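Local coordinates for protein SusD homolog (Bacteroides thetaiotaomicron VPI-5482, PDB 3IV0) that is of unknown function but, as a member of the SusD family of outer-membrane proteins, probably binds sugars at the bacterial cell surface, at residues 45-49 and 281-287; 51-55 and 445-449; 61-65 and 298-302; 301-307 and 338-342; 306-311 and 417-421. All coordinates share one frame; numbering follows the deposited sequence. Where two conformers were deposited one is given.

Interaction 1: residues 45-49 and 281-287. With EDO (1,2-ethanediol), chain F.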
# COMPACT_ATOMS: atom_id res chain seq x y z
N THR A 45 7.27 3.53 0.08
CA THR A 45 8.04 3.04 1.20
C THR A 45 8.33 4.15 2.21
O THR A 45 8.30 3.90 3.43
CB THR A 45 9.30 2.27 0.74
OG1 THR A 45 9.83 1.53 1.84
CG2 THR A 45 10.40 3.16 0.26
N TYR A 46 8.57 5.38 1.77
CA TYR A 46 8.80 6.46 2.73
C TYR A 46 7.55 6.66 3.55
O TYR A 46 7.62 6.84 4.78
CB TYR A 46 9.17 7.78 2.05
CG TYR A 46 10.60 7.98 1.63
CD1 TYR A 46 11.39 6.96 1.18
CD2 TYR A 46 11.12 9.27 1.66
CE1 TYR A 46 12.68 7.22 0.73
CE2 TYR A 46 12.38 9.53 1.27
CZ TYR A 46 13.16 8.50 0.80
OH TYR A 46 14.45 8.83 0.34
N SER A 47 6.41 6.73 2.86
CA SER A 47 5.16 7.09 3.51
C SER A 47 4.49 5.98 4.30
O SER A 47 3.74 6.24 5.26
CB SER A 47 4.15 7.63 2.48
OG SER A 47 3.66 6.60 1.63
N GLY A 48 4.72 4.74 3.90
CA GLY A 48 4.04 3.59 4.49
C GLY A 48 4.91 2.70 5.36
O GLY A 48 4.40 2.15 6.34
N ASP A 49 6.18 2.52 5.02
CA ASP A 49 7.06 1.69 5.85
C ASP A 49 7.83 2.51 6.89
O ASP A 49 7.96 2.10 8.04
CB ASP A 49 8.05 0.96 4.98
CG ASP A 49 7.41 0.03 4.03
OD1 ASP A 49 6.65 -0.84 4.50
OD2 ASP A 49 7.70 0.12 2.81
N ASN A 281 15.84 3.10 -4.07
CA ASN A 281 15.46 3.66 -2.78
C ASN A 281 13.95 3.54 -2.51
O ASN A 281 13.48 3.72 -1.40
CB ASN A 281 15.93 5.12 -2.69
CG ASN A 281 15.93 5.70 -1.30
OD1 ASN A 281 16.24 5.04 -0.27
ND2 ASN A 281 15.62 6.96 -1.25
N ALA A 282 13.19 3.27 -3.56
CA ALA A 282 11.75 3.02 -3.45
C ALA A 282 11.38 1.61 -3.00
O ALA A 282 10.25 1.35 -2.57
CB ALA A 282 11.05 3.28 -4.79
N LYS A 283 12.34 0.69 -3.13
CA LYS A 283 12.12 -0.71 -2.79
C LYS A 283 12.59 -0.95 -1.37
O LYS A 283 13.80 -0.91 -1.08
CB LYS A 283 12.86 -1.62 -3.77
CG LYS A 283 12.28 -1.51 -5.17
CD LYS A 283 12.94 -2.46 -6.16
CE LYS A 283 14.17 -1.84 -6.76
NZ LYS A 283 14.65 -2.63 -7.96
N PHE A 284 11.65 -1.25 -0.49
CA PHE A 284 11.98 -1.52 0.90
C PHE A 284 13.14 -2.50 1.02
O PHE A 284 14.13 -2.26 1.77
CB PHE A 284 10.74 -2.10 1.60
CG PHE A 284 10.95 -2.52 3.03
CD1 PHE A 284 10.84 -1.59 4.05
CD2 PHE A 284 11.22 -3.83 3.36
CE1 PHE A 284 10.99 -1.96 5.38
CE2 PHE A 284 11.38 -4.19 4.71
CZ PHE A 284 11.28 -3.23 5.69
N SER A 285 13.06 -3.58 0.27
CA SER A 285 14.09 -4.61 0.33
C SER A 285 15.51 -4.01 0.12
O SER A 285 16.47 -4.41 0.80
CB SER A 285 13.79 -5.70 -0.69
OG SER A 285 14.66 -6.82 -0.50
N ASP A 286 15.65 -3.10 -0.84
CA ASP A 286 16.96 -2.52 -1.16
C ASP A 286 17.44 -1.56 -0.11
O ASP A 286 18.60 -1.16 -0.13
CB ASP A 286 16.98 -1.91 -2.56
CG ASP A 286 17.05 -2.97 -3.66
OD1 ASP A 286 17.54 -4.09 -3.41
OD2 ASP A 286 16.68 -2.66 -4.82
N ASN A 287 16.55 -1.18 0.81
CA ASN A 287 16.94 -0.31 1.89
C ASN A 287 17.32 -1.08 3.16
O ASN A 287 17.93 -0.48 4.07
CB ASN A 287 15.81 0.69 2.19
CG ASN A 287 15.60 1.70 1.07
OD1 ASN A 287 16.55 2.12 0.39
ND2 ASN A 287 14.36 2.11 0.88
C1 EDO F . 19.47 0.78 -2.13
O1 EDO F . 20.67 0.23 -1.65
C2 EDO F . 18.96 2.08 -1.51
O2 EDO F . 19.43 2.26 -0.19
O HOH W 1 8.38 3.47 -2.63
O HOH W 2 12.33 1.62 2.89
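Thr45 and Asp49 of helix 43-50 pack against Ala282 and Phe284 in a buried, water-bridged contact between a helix and a turn. In the helix-rich SusD fold it joins a helix near the N terminus to the short 3-10 segment at 281-282 and the weakly bonded helical turn that follows it. Thr45 sits in the middle. Its OG1 is anti to the backbone N (chi1 -165°), which turns the methyl CG2 to the backbone of the partner. CG2 lies 3.4 Å from Ala282 O and is also near Asn281 O. OG1 meets the edge of the Phe284 ring, in its plane. This hydroxyl hydrogen-bonds to Asp49 OD2 at 2.7 Å, on the anti lone pair of that oxygen. The bond ties the two polar side chains together one helical turn apart. Asp49 then lies against Phe284, with OD2 3.8 Å from CD1 and the carboxylate and ring planes 51° apart. The other oxygen, Asp49 OD1, accepts from Gly427 N, so both carboxylate oxygens are paired in a buried place. The Asn287 amide reaches back to its own segment: ND2 donates to Asn281 O at 2.9 Å, from above the carbonyl plane. An ethanediol, probably from the crystallisation liquor, makes weak bonds to Asp286 O and Asn287 OD1. Two waters complete the join. One accepts from Thr45 N and donates to Ala282 O at 2.8 Å. The second donates to Thr45 OG1 and accepts from Asn287 ND2 at 2.9 Å.

Interaction 2: residues 51-55 and 445-449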
# COMPACT_ATOMS: atom_id res chain seq x y z
N ARG A 51 7.83 5.96 7.97
CA ARG A 51 7.34 7.06 8.77
C ARG A 51 6.85 6.54 10.12
O ARG A 51 6.06 5.60 10.20
CB ARG A 51 6.21 7.77 8.06
CG ARG A 51 5.84 9.06 8.71
CD ARG A 51 4.85 9.83 7.86
NE ARG A 51 4.45 11.08 8.50
CZ ARG A 51 3.58 11.92 7.98
NH1 ARG A 51 2.99 11.64 6.82
NH2 ARG A 51 3.25 13.01 8.61
N CYS A 52 7.36 7.15 11.20
CA CYS A 52 7.07 6.73 12.58
C CYS A 52 7.50 5.30 12.89
O CYS A 52 7.03 4.72 13.86
CB CYS A 52 5.59 6.94 12.95
SG CYS A 52 5.07 8.66 12.84
N ALA A 53 8.37 4.71 12.05
CA ALA A 53 8.92 3.40 12.30
C ALA A 53 10.16 3.52 13.21
O ALA A 53 10.90 4.51 13.11
CB ALA A 53 9.30 2.72 10.98
N PRO A 54 10.38 2.52 14.06
CA PRO A 54 11.55 2.51 14.96
C PRO A 54 12.81 2.05 14.22
O PRO A 54 13.36 0.96 14.46
CB PRO A 54 11.12 1.55 16.05
CG PRO A 54 10.27 0.57 15.37
CD PRO A 54 9.51 1.36 14.30
N ILE A 55 13.26 2.93 13.32
CA ILE A 55 14.37 2.65 12.43
C ILE A 55 15.48 3.67 12.64
O ILE A 55 15.25 4.82 13.04
CB ILE A 55 13.92 2.62 10.95
CG1 ILE A 55 13.31 3.95 10.49
CG2 ILE A 55 12.98 1.45 10.72
CD1 ILE A 55 12.98 3.94 8.97
N CYS A 445 2.94 2.03 18.98
CA CYS A 445 3.89 2.70 18.10
C CYS A 445 5.04 3.19 18.97
O CYS A 445 4.81 3.92 19.94
CB CYS A 445 3.22 3.87 17.41
SG CYS A 445 4.35 4.83 16.35
N MSE A 446 6.26 2.83 18.61
CA MSE A 446 7.44 3.19 19.41
C MSE A 446 7.80 4.66 19.25
O MSE A 446 8.36 5.29 20.15
CB MSE A 446 8.63 2.33 18.98
CG MSE A 446 9.87 2.53 19.82
SE MSE A 446 11.18 1.06 19.69
CE MSE A 446 10.92 0.37 21.36
N ASN A 447 7.42 5.23 18.10
CA ASN A 447 7.76 6.62 17.76
C ASN A 447 6.46 7.37 17.48
O ASN A 447 6.23 7.85 16.37
CB ASN A 447 8.67 6.70 16.51
CG ASN A 447 10.03 6.05 16.68
OD1 ASN A 447 10.33 5.43 17.70
ND2 ASN A 447 10.85 6.16 15.67
N PRO A 448 5.57 7.46 18.47
CA PRO A 448 4.24 8.03 18.24
C PRO A 448 4.29 9.54 18.05
O PRO A 448 5.27 10.21 18.45
CB PRO A 448 3.50 7.75 19.55
CG PRO A 448 4.58 7.74 20.58
CD PRO A 448 5.77 7.13 19.90
N MSE A 449 3.25 10.09 17.43
CA MSE A 449 3.03 11.52 17.51
C MSE A 449 2.04 11.77 18.64
O MSE A 449 1.44 10.83 19.18
CB MSE A 449 2.50 12.09 16.18
CG MSE A 449 1.10 11.62 15.79
SE MSE A 449 0.53 12.17 14.02
CE MSE A 449 1.68 11.05 12.94
O HOH W 3 13.80 5.43 15.46
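Cys52 and Asn447 bring together two irregular loops, one leaving helix 43-50 for strand 55-57 and the other lying between helices 429-436 and 451-455. Their CA atoms are 5.2 Å apart. Cys52 presents its CB to the backbone, 3.6 Å from Asn447 O. Its sulfur has an apolar neighbour, the CE methyl of the selenomethionine Met449, with SG to CE at 4.1 Å. Cys445 sets its SG 3.7 Å from Cys52 O. That carbonyl also accepts from Tyr429 OH, at the start of helix 429-436. Pro54 is the centre of an inverse gamma turn, closed by a weak bond from Ile55 N to Ala53 O. The turn presents Pro54 CB to Met446, whose CB is 3.9 Å away. Asn447 lies alongside this turn. With CG anti to the carbonyl carbon (chi1 -63°), its amide is brought to the turn, where ND2 comes close to Ala53 O at a poor angle for a bond. The amide is instead held by Ala69 O, to which ND2 donates, and by a water. With an alanine here, Ala69 O would probably lose this donor and the water one of its partners. That water accepts from Asn447 ND2 at 3.0 Å and donates to Ile55 O at 2.9 Å.

Interaction 3: residues 61-65 and 298-302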
# COMPACT_ATOMS: atom_id res chain seq x y z
N GLY A 61 24.33 10.81 7.80
CA GLY A 61 24.18 11.66 6.62
C GLY A 61 22.92 11.42 5.77
O GLY A 61 22.50 12.31 5.01
N ASP A 62 22.32 10.23 5.90
CA ASP A 62 21.02 9.90 5.25
C ASP A 62 19.91 10.43 6.15
O ASP A 62 19.20 9.68 6.86
CB ASP A 62 20.90 8.39 5.06
CG ASP A 62 21.94 7.85 4.09
OD1 ASP A 62 22.19 8.52 3.06
OD2 ASP A 62 22.46 6.75 4.31
N LYS A 63 19.77 11.74 6.13
CA LYS A 63 19.03 12.45 7.15
C LYS A 63 17.55 12.14 7.12
O LYS A 63 16.87 12.16 8.14
CB LYS A 63 19.25 13.95 6.98
CG LYS A 63 20.66 14.37 7.36
CD LYS A 63 20.84 15.86 7.15
CE LYS A 63 22.20 16.28 7.69
NZ LYS A 63 22.56 17.68 7.35
N TYR A 64 17.04 11.79 5.94
CA TYR A 64 15.61 11.52 5.77
C TYR A 64 15.13 10.33 6.60
O TYR A 64 13.97 10.31 7.00
CB TYR A 64 15.26 11.31 4.30
CG TYR A 64 15.91 10.14 3.62
CD1 TYR A 64 15.32 8.90 3.61
CD2 TYR A 64 17.12 10.30 2.95
CE1 TYR A 64 15.90 7.82 2.98
CE2 TYR A 64 17.73 9.21 2.33
CZ TYR A 64 17.10 7.98 2.34
OH TYR A 64 17.67 6.92 1.68
N VAL A 65 16.02 9.39 6.94
CA VAL A 65 15.61 8.26 7.75
C VAL A 65 15.10 8.72 9.11
O VAL A 65 14.02 8.36 9.53
CB VAL A 65 16.73 7.23 7.93
CG1 VAL A 65 16.28 6.13 8.90
CG2 VAL A 65 17.10 6.66 6.55
N PRO A 298 23.22 -2.00 5.32
CA PRO A 298 22.04 -1.43 4.63
C PRO A 298 21.84 0.03 4.91
O PRO A 298 22.57 0.65 5.66
CB PRO A 298 20.87 -2.21 5.22
CG PRO A 298 21.44 -3.29 6.05
CD PRO A 298 22.83 -2.84 6.45
N LEU A 299 20.78 0.61 4.34
CA LEU A 299 20.43 1.98 4.66
C LEU A 299 20.00 2.17 6.11
O LEU A 299 20.38 3.13 6.77
CB LEU A 299 19.29 2.44 3.72
CG LEU A 299 18.81 3.87 3.92
CD1 LEU A 299 19.84 4.82 3.36
CD2 LEU A 299 17.47 4.09 3.19
N PHE A 300 19.17 1.26 6.61
CA PHE A 300 18.65 1.36 7.97
C PHE A 300 18.31 0.00 8.55
O PHE A 300 18.24 -0.99 7.85
CB PHE A 300 17.44 2.31 8.08
CG PHE A 300 16.20 1.87 7.33
CD1 PHE A 300 15.31 0.92 7.87
CD2 PHE A 300 15.88 2.41 6.12
CE1 PHE A 300 14.16 0.54 7.21
CE2 PHE A 300 14.74 2.02 5.43
CZ PHE A 300 13.88 1.10 5.98
N CYS A 301 18.09 0.00 9.85
CA CYS A 301 17.61 -1.18 10.54
C CYS A 301 16.55 -0.83 11.57
O CYS A 301 16.45 0.29 12.04
CB CYS A 301 18.77 -1.92 11.23
SG CYS A 301 19.61 -1.04 12.56
N TYR A 302 15.78 -1.85 11.92
CA TYR A 302 14.74 -1.77 12.93
C TYR A 302 15.32 -2.03 14.31
O TYR A 302 16.19 -2.89 14.47
CB TYR A 302 13.67 -2.84 12.67
CG TYR A 302 12.72 -2.44 11.55
CD1 TYR A 302 13.07 -2.62 10.24
CD2 TYR A 302 11.52 -1.82 11.84
CE1 TYR A 302 12.22 -2.25 9.21
CE2 TYR A 302 10.65 -1.43 10.80
CZ TYR A 302 11.02 -1.67 9.51
OH TYR A 302 10.20 -1.30 8.47
O HOH W 4 22.37 4.79 6.18
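Leu299 and Val65 lead the apolar part of this contact, where the start of helix 63-69 meets the start of strand 300-302. The strand pairs antiparallel with 55-57, so the helix rests on a small two-stranded sheet. Val65 uses both methyls. CG1 lies 4.1 Å from Phe300 CB, and CG2 lies 4.2 Å from Leu299 CG as the two side chains slide past each other in opposite directions. The Phe300 ring edge receives Tyr302 CE1 in plane. Ile55 and Met50 also touch Val65 and continue the apolar packing.

Mixed contacts come next. Both methyls of Leu299 lie against oxygens. CD1 is 3.4 Å from Asp62 OD2 and also near Tyr64 OH. CD2 is 3.2 Å from Tyr64 OH, a tight approach, with the two side chains coming from opposite directions. The Tyr64 ring also meets that of Tyr46, nearly parallel to it. Were Leu299 cut back to an alanine, a gap between Asp62, Tyr64 and Val65 would be likely to open, leaving the tyrosine end less firmly packed.

The polar link is one water. It donates to Asp62 OD2 at 2.7 Å and to Leu299 O at 2.7 Å. Asp62 is the centre of an inverse gamma turn just before the helix, and its carbonyl accepts from Val65 N at 3.2 Å.

The water gives two acceptors, which cannot bond each other, a shared donor. Direct attachment of the two segments is thus by methyl packing, and the hydrogen bonding between them is indirect.

Interaction 4: residues 301-307 and 338-342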
# COMPACT_ATOMS: atom_id res chain seq x y z
N CYS A 301 18.09 0.00 9.85
CA CYS A 301 17.61 -1.18 10.54
C CYS A 301 16.55 -0.83 11.57
O CYS A 301 16.45 0.29 12.04
CB CYS A 301 18.77 -1.92 11.23
SG CYS A 301 19.61 -1.04 12.56
N TYR A 302 15.78 -1.85 11.92
CA TYR A 302 14.74 -1.77 12.93
C TYR A 302 15.32 -2.03 14.31
O TYR A 302 16.19 -2.89 14.47
CB TYR A 302 13.67 -2.84 12.67
CG TYR A 302 12.72 -2.44 11.55
CD1 TYR A 302 13.07 -2.62 10.24
CD2 TYR A 302 11.52 -1.82 11.84
CE1 TYR A 302 12.22 -2.25 9.21
CE2 TYR A 302 10.65 -1.43 10.80
CZ TYR A 302 11.02 -1.67 9.51
OH TYR A 302 10.20 -1.30 8.47
N SER A 303 14.81 -1.33 15.29
CA SER A 303 15.11 -1.60 16.70
C SER A 303 14.97 -3.07 17.04
O SER A 303 13.96 -3.69 16.78
CB SER A 303 14.16 -0.77 17.56
OG SER A 303 14.04 -1.24 18.87
N GLY A 304 15.97 -3.61 17.74
CA GLY A 304 15.87 -4.97 18.24
C GLY A 304 14.82 -5.12 19.30
O GLY A 304 14.17 -6.16 19.35
N ASP A 305 14.59 -4.09 20.11
CA ASP A 305 13.53 -4.12 21.10
C ASP A 305 12.18 -4.20 20.40
O ASP A 305 11.32 -4.97 20.81
CB ASP A 305 13.58 -2.90 22.00
CG ASP A 305 14.83 -2.86 22.88
OD1 ASP A 305 15.17 -3.87 23.51
OD2 ASP A 305 15.48 -1.79 22.92
N TYR A 306 11.98 -3.40 19.35
CA TYR A 306 10.75 -3.49 18.59
C TYR A 306 10.52 -4.90 18.05
O TYR A 306 9.42 -5.45 18.17
CB TYR A 306 10.76 -2.51 17.43
CG TYR A 306 9.50 -2.57 16.61
CD1 TYR A 306 8.27 -2.26 17.19
CD2 TYR A 306 9.53 -2.94 15.29
CE1 TYR A 306 7.09 -2.30 16.47
CE2 TYR A 306 8.33 -2.97 14.53
CZ TYR A 306 7.12 -2.66 15.16
OH TYR A 306 5.94 -2.68 14.44
N LEU A 307 11.54 -5.51 17.47
CA LEU A 307 11.38 -6.82 16.86
C LEU A 307 11.21 -7.91 17.93
O LEU A 307 10.54 -8.90 17.68
CB LEU A 307 12.51 -7.09 15.86
CG LEU A 307 12.56 -6.13 14.65
CD1 LEU A 307 13.74 -6.49 13.76
CD2 LEU A 307 11.24 -6.10 13.84
N PRO A 338 26.01 -5.10 11.08
CA PRO A 338 24.70 -4.81 10.47
C PRO A 338 23.72 -5.95 10.54
O PRO A 338 24.10 -7.09 10.74
CB PRO A 338 25.08 -4.54 9.03
CG PRO A 338 26.27 -5.39 8.78
CD PRO A 338 27.05 -5.31 10.07
N LYS A 339 22.44 -5.66 10.32
CA LYS A 339 21.45 -6.72 10.20
C LYS A 339 20.54 -6.40 9.02
O LYS A 339 20.41 -5.24 8.64
CB LYS A 339 20.64 -6.89 11.46
CG LYS A 339 19.86 -5.70 11.88
CD LYS A 339 19.19 -6.04 13.21
CE LYS A 339 18.38 -4.92 13.76
NZ LYS A 339 17.65 -5.36 15.02
N GLU A 340 19.99 -7.45 8.44
CA GLU A 340 19.19 -7.28 7.22
C GLU A 340 17.92 -8.08 7.28
O GLU A 340 17.77 -9.02 8.06
CB GLU A 340 19.99 -7.63 5.99
CG GLU A 340 20.52 -9.04 5.94
CD GLU A 340 21.44 -9.29 4.76
OE1 GLU A 340 21.58 -8.41 3.87
OE2 GLU A 340 22.03 -10.41 4.73
N ILE A 341 16.96 -7.67 6.44
CA ILE A 341 15.69 -8.35 6.28
C ILE A 341 15.69 -9.01 4.91
O ILE A 341 15.96 -8.32 3.92
CB ILE A 341 14.55 -7.33 6.39
CG1 ILE A 341 14.51 -6.80 7.82
CG2 ILE A 341 13.23 -7.96 5.97
CD1 ILE A 341 13.54 -5.62 8.04
N LYS A 342 15.42 -10.30 4.84
CA LYS A 342 15.54 -11.09 3.63
C LYS A 342 14.19 -11.57 3.05
O LYS A 342 14.12 -12.28 2.06
CB LYS A 342 16.46 -12.29 3.89
CG LYS A 342 15.93 -13.26 4.85
CD LYS A 342 16.96 -14.41 5.04
CE LYS A 342 16.48 -15.43 6.05
NZ LYS A 342 17.50 -16.48 6.27
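Cys301 and Lys339 mark the nearest approach of the two backbones, their CA atoms 6.7 Å apart. One segment is the end of strand 300-302 followed, after Ser303, by helix 304-310, and the other is a loop extended through 338-341. Between strand and helix stands Ser303, the N-cap. Its OG accepts from Tyr306 N at 3.0 Å in a nearly straight capping bond (170°). Lys339 crosses to this junction. Its CG lies between the backbone N and the carbonyl carbon (chi1 60°), and the chain beyond is fully extended. CE passes 3.9 Å from Cys301 CB. NZ then gives a weak bond to Tyr302 O at 2.9 Å. Its stronger partners are the carbonyls of Ser330 and Ile328, so three backbone oxygens surround the buried ammonium. NZ is also 3.6 Å from Gly304 N at the start of the helix. That end would tend to disfavour a positive charge, and the three carbonyls probably offset this. Next to the lysine the contact is apolar. Ile341 meets Tyr302 at about a right angle, and Phe284 touches both. The methyl Ile341 CD1 lies 3.7 Å from Tyr302 CD1.

Interaction 5: residues 306-311 and 417-421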
# COMPACT_ATOMS: atom_id res chain seq x y z
N TYR A 306 11.98 -3.40 19.35
CA TYR A 306 10.75 -3.49 18.59
C TYR A 306 10.52 -4.90 18.05
O TYR A 306 9.42 -5.45 18.17
CB TYR A 306 10.76 -2.51 17.43
CG TYR A 306 9.50 -2.57 16.61
CD1 TYR A 306 8.27 -2.26 17.19
CD2 TYR A 306 9.53 -2.94 15.29
CE1 TYR A 306 7.09 -2.30 16.47
CE2 TYR A 306 8.33 -2.97 14.53
CZ TYR A 306 7.12 -2.66 15.16
OH TYR A 306 5.94 -2.68 14.44
N LEU A 307 11.54 -5.51 17.47
CA LEU A 307 11.38 -6.82 16.86
C LEU A 307 11.21 -7.91 17.93
O LEU A 307 10.54 -8.90 17.68
CB LEU A 307 12.51 -7.09 15.86
CG LEU A 307 12.56 -6.13 14.65
CD1 LEU A 307 13.74 -6.49 13.76
CD2 LEU A 307 11.24 -6.10 13.84
N MSE A 308 11.79 -7.72 19.11
CA MSE A 308 11.52 -8.65 20.21
C MSE A 308 10.06 -8.54 20.66
O MSE A 308 9.50 -9.51 21.17
CB MSE A 308 12.46 -8.38 21.39
CG MSE A 308 13.84 -9.01 21.22
SE MSE A 308 14.96 -8.77 22.80
CE MSE A 308 15.41 -6.99 22.57
N THR A 309 9.45 -7.36 20.53
CA THR A 309 8.01 -7.21 20.82
C THR A 309 7.15 -7.81 19.72
O THR A 309 6.19 -8.55 19.97
CB THR A 309 7.65 -5.73 20.91
OG1 THR A 309 8.29 -5.17 22.07
CG2 THR A 309 6.10 -5.51 20.96
N LEU A 310 7.52 -7.50 18.49
CA LEU A 310 6.78 -7.94 17.35
C LEU A 310 6.84 -9.45 17.10
O LEU A 310 5.82 -10.08 16.79
CB LEU A 310 7.30 -7.17 16.13
CG LEU A 310 6.51 -7.29 14.84
CD1 LEU A 310 5.08 -6.81 15.11
CD2 LEU A 310 7.18 -6.48 13.71
N PHE A 311 8.02 -10.02 17.24
CA PHE A 311 8.25 -11.45 17.00
C PHE A 311 8.84 -12.05 18.29
O PHE A 311 10.06 -12.22 18.40
CB PHE A 311 9.21 -11.66 15.83
CG PHE A 311 8.61 -11.35 14.48
CD1 PHE A 311 7.75 -12.24 13.88
CD2 PHE A 311 8.88 -10.15 13.85
CE1 PHE A 311 7.20 -11.95 12.64
CE2 PHE A 311 8.29 -9.85 12.61
CZ PHE A 311 7.47 -10.76 12.03
N TRP A 417 -1.39 -6.62 15.66
CA TRP A 417 0.01 -7.00 15.72
C TRP A 417 0.31 -8.01 14.64
O TRP A 417 1.43 -8.04 14.09
CB TRP A 417 0.39 -7.54 17.11
CG TRP A 417 0.49 -6.46 18.14
CD1 TRP A 417 -0.33 -6.26 19.19
CD2 TRP A 417 1.50 -5.44 18.20
NE1 TRP A 417 0.09 -5.18 19.90
CE2 TRP A 417 1.20 -4.65 19.32
CE3 TRP A 417 2.59 -5.12 17.41
CZ2 TRP A 417 1.98 -3.56 19.69
CZ3 TRP A 417 3.36 -4.04 17.79
CH2 TRP A 417 3.05 -3.28 18.90
N GLU A 418 -0.68 -8.84 14.30
CA GLU A 418 -0.49 -9.78 13.23
C GLU A 418 -0.27 -9.06 11.89
O GLU A 418 0.52 -9.51 11.06
CB GLU A 418 -1.62 -10.82 13.12
CG GLU A 418 -1.29 -12.04 12.26
CD GLU A 418 -0.21 -12.93 12.84
OE1 GLU A 418 0.13 -12.78 14.04
OE2 GLU A 418 0.26 -13.79 12.08
N ARG A 419 -1.03 -8.01 11.62
CA ARG A 419 -0.79 -7.23 10.41
C ARG A 419 0.60 -6.62 10.44
O ARG A 419 1.28 -6.57 9.41
CB ARG A 419 -1.83 -6.09 10.26
CG ARG A 419 -3.19 -6.58 9.74
CD ARG A 419 -4.20 -5.46 9.40
NE ARG A 419 -3.68 -4.50 8.43
CZ ARG A 419 -3.72 -4.64 7.11
NH1 ARG A 419 -4.22 -5.74 6.57
NH2 ARG A 419 -3.23 -3.71 6.31
N CYS A 420 1.10 -6.19 11.60
CA CYS A 420 2.44 -5.65 11.67
C CYS A 420 3.49 -6.70 11.36
O CYS A 420 4.48 -6.43 10.69
CB CYS A 420 2.68 -5.04 13.03
SG CYS A 420 1.75 -3.54 13.41
N ARG A 421 3.30 -7.92 11.84
CA ARG A 421 4.24 -9.01 11.53
C ARG A 421 4.14 -9.42 10.08
O ARG A 421 5.16 -9.54 9.37
CB ARG A 421 3.92 -10.25 12.36
CG ARG A 421 4.34 -10.18 13.83
CD ARG A 421 3.99 -11.49 14.54
NE ARG A 421 2.61 -11.59 14.96
CZ ARG A 421 2.12 -11.05 16.06
NH1 ARG A 421 2.91 -10.41 16.90
NH2 ARG A 421 0.84 -11.18 16.35
O HOH W 5 3.54 -9.33 19.60
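Arg421 and Leu310 join two helices at a steep crossing: the axes of segments 306-310 and 417-421 approach to 11.1 Å, with N-to-C directions at 121°. Helix 304-310, from the middle of the chain, ends here against helix 408-422 of the C-terminal part in this helix-rich SusD family protein. Arg421 and Leu310 share the centre of the contact; the arginine can be followed outward. Its CB lies 3.6 Å from Phe311 CZ. CG sits over one face of the Phe311 ring in a CH-pi contact, 3.8 Å from the centroid and offset toward the rim. CG is also close to Leu310 CD1. CD passes Leu310 O, and the chain then bends at chi3, which turns the guanidinium away from the ring, their planes 74° apart. NE and NH2 grip Glu418 side-on, both reaching the single oxygen OE1. NE is 2.9 Å from Glu418 OE1 in this salt bridge. Glu418 is shared, since Arg396 also pairs with OE1 and Arg319 with OE2. Arg421 NH1 points the other way and donates to Leu310 O at 2.9 Å, at an N-H...O angle of 165° and in the carbonyl plane. That oxygen belongs to the last helical residue, so the positive charge probably also favours the C-terminal end of the helix. Trp417 O lies over the centre of one guanidinium face. Beside the arginine, Leu310 CD1 packs 3.6 Å from Cys420 CB and meets the Trp417 ring at its edge, 3.8 Å from CE3. Tyr306 CE1 reaches the same ring edge. A water donates to Thr309 O and accepts from Arg421 NH1 at 3.0 Å.

How the interactions relate
From the N terminus, interaction 1 opens first and closes a loop at 281-287. Interaction 2 opens inside that loop and closes near the C-terminal end, at 445-449, so the two cross. Interactions 3, 4 and 5 are all nested within interaction 2. Interaction 3 crosses interaction 1, while interactions 4 and 5 follow interaction 1 in series. Interactions 3 and 4 share Cys301 and Tyr302. Interactions 4 and 5 share Tyr306 and Leu307 and cross. Strand 300-302 and helix 304-310 thus form a hub. It links N-terminal elements, helices 43-50 and 63-69, with the 338-342 loop and helix 408-422. Pro54 touches Tyr306, joining interaction 2 to this hub.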